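PDB 5M27: beta subunit of photoactivated adenylyl cyclase from Beggiatoa sp. PS, which catalyses the formation of cyclic AMP from ATP under the control of light sensed by its flavin-binding BLUF domain. Local coordinates for the interface of chains A and B. Sequence-based numbering; all coordinates share one arbitrary frame. Chains: chain A/B, Beta subunit of photoactivated adenylyl cyclase.

The interface of chains A and B. Residues chain A 261-263, 266, 268; chain B 188, 198, 200-201.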
# COMPACT_ATOMS: atom_id res chain seq x y z
N MET A 261 11.47 -2.33 1.26
CA MET A 261 12.14 -1.79 2.43
C MET A 261 11.34 -2.16 3.66
O MET A 261 10.11 -2.16 3.64
CB MET A 261 12.28 -0.25 2.33
CG MET A 261 13.28 0.23 1.31
SD MET A 261 14.77 -0.78 1.22
CE MET A 261 15.78 -0.18 2.57
N GLY A 262 12.06 -2.47 4.74
CA GLY A 262 11.41 -2.74 6.02
C GLY A 262 11.92 -3.98 6.73
O GLY A 262 13.12 -4.27 6.75
N SER A 263 10.99 -4.72 7.33
CA SER A 263 11.29 -5.92 8.09
C SER A 263 10.12 -6.88 7.94
O SER A 263 9.14 -6.60 7.25
CB SER A 263 11.53 -5.60 9.57
OG SER A 263 10.34 -5.09 10.16
N LYS A 266 6.81 -5.19 9.04
CA LYS A 266 6.23 -4.27 8.11
C LYS A 266 7.16 -4.04 6.94
O LYS A 266 8.24 -3.54 7.12
CB LYS A 266 5.94 -2.95 8.81
CG LYS A 266 5.71 -1.77 7.89
CD LYS A 266 4.51 -1.96 7.01
CE LYS A 266 3.75 -0.65 6.79
NZ LYS A 266 4.56 0.48 6.31
N ASP A 268 7.38 -2.67 2.68
CA ASP A 268 6.69 -1.90 1.66
C ASP A 268 7.60 -1.45 0.54
O ASP A 268 8.82 -1.38 0.71
CB ASP A 268 6.00 -0.69 2.29
CG ASP A 268 5.25 0.15 1.28
OD1 ASP A 268 5.24 -0.23 0.09
OD2 ASP A 268 4.68 1.19 1.66
N THR B 188 9.89 0.03 13.69
CA THR B 188 8.67 -0.76 13.59
C THR B 188 8.49 -1.65 14.81
O THR B 188 7.39 -1.74 15.36
CB THR B 188 8.67 -1.59 12.30
OG1 THR B 188 8.60 -0.71 11.17
CG2 THR B 188 7.46 -2.48 12.27
N VAL B 198 2.53 1.73 12.72
CA VAL B 198 3.15 2.47 11.63
C VAL B 198 2.21 2.47 10.44
O VAL B 198 1.55 1.47 10.13
CB VAL B 198 4.55 1.91 11.31
CG1 VAL B 198 4.84 0.65 12.14
CG2 VAL B 198 4.74 1.70 9.81
N LYS B 200 2.95 4.31 7.13
CA LYS B 200 3.75 4.20 5.91
C LYS B 200 5.21 4.48 6.21
O LYS B 200 5.58 5.05 7.25
CB LYS B 200 3.31 5.19 4.82
CG LYS B 200 1.84 5.19 4.52
CD LYS B 200 1.49 6.06 3.34
CE LYS B 200 0.06 5.76 2.95
NZ LYS B 200 -0.88 6.34 3.94
N PHE B 201 6.04 4.06 5.27
CA PHE B 201 7.38 4.61 5.09
C PHE B 201 7.27 5.59 3.93
O PHE B 201 6.71 5.25 2.88
CB PHE B 201 8.41 3.52 4.76
CG PHE B 201 8.46 2.42 5.77
CD1 PHE B 201 8.45 2.69 7.13
CD2 PHE B 201 8.55 1.09 5.35
CE1 PHE B 201 8.50 1.64 8.07
CE2 PHE B 201 8.59 0.06 6.28
CZ PHE B 201 8.56 0.33 7.63
O HOH W 1 9.92 -2.72 9.31
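A water molecule bridges the two subunits here, touching the hydroxyl OG of A:Ser263 at 2.6 Å and the backbone carbonyl O of A:Lys266. Across the boundary it meets the hydroxyl OG1 of B:Thr188 at 3.0 Å, tying the two ends of the A-chain turn to a helix of chain B. Beside this water, B:Phe201 presents one ring face to A:Lys266, and the amine nitrogen NZ stands over the centre of that face, 4.1 Å from the centroid, a cation-pi contact. The lysine leaves the backbone with CG anti to N (chi1 163°); CG passes outside the ring rim, 3.5 Å from CZ of B:Phe201, and bends at the later torsions bring NZ back over the face. CB meets the methyl CG2 of B:Thr188 at 3.8 Å. CG2 of B:Val198 flanks NZ at 3.7 Å, roughly at right angles to the direction of the ring, and CA of B:Lys200 lies alongside. At the ring edge, in its plane, sit the carbonyl O of A:Lys266 and B:Thr188 OG1, while CA of A:Gly262 packs against CE2. Were B:Phe201 cut back to an alanine, the lysine nitrogen would probably lose its aromatic partner, the chain would be freer to swing, and a gap would open against A:Gly262. Class III cyclases build their active sites at the dimer boundary, and B:Lys200 is probably the lysine that helps recognise adenine. The patch thus adjoins a substrate-binding strand: within the two-fold dimer, the turn linking strands 260-262 and 267-272 of chain A packs against helix 173-193 and strand 197-202 of chain B, and the twin contact repeats with the chains exchanged.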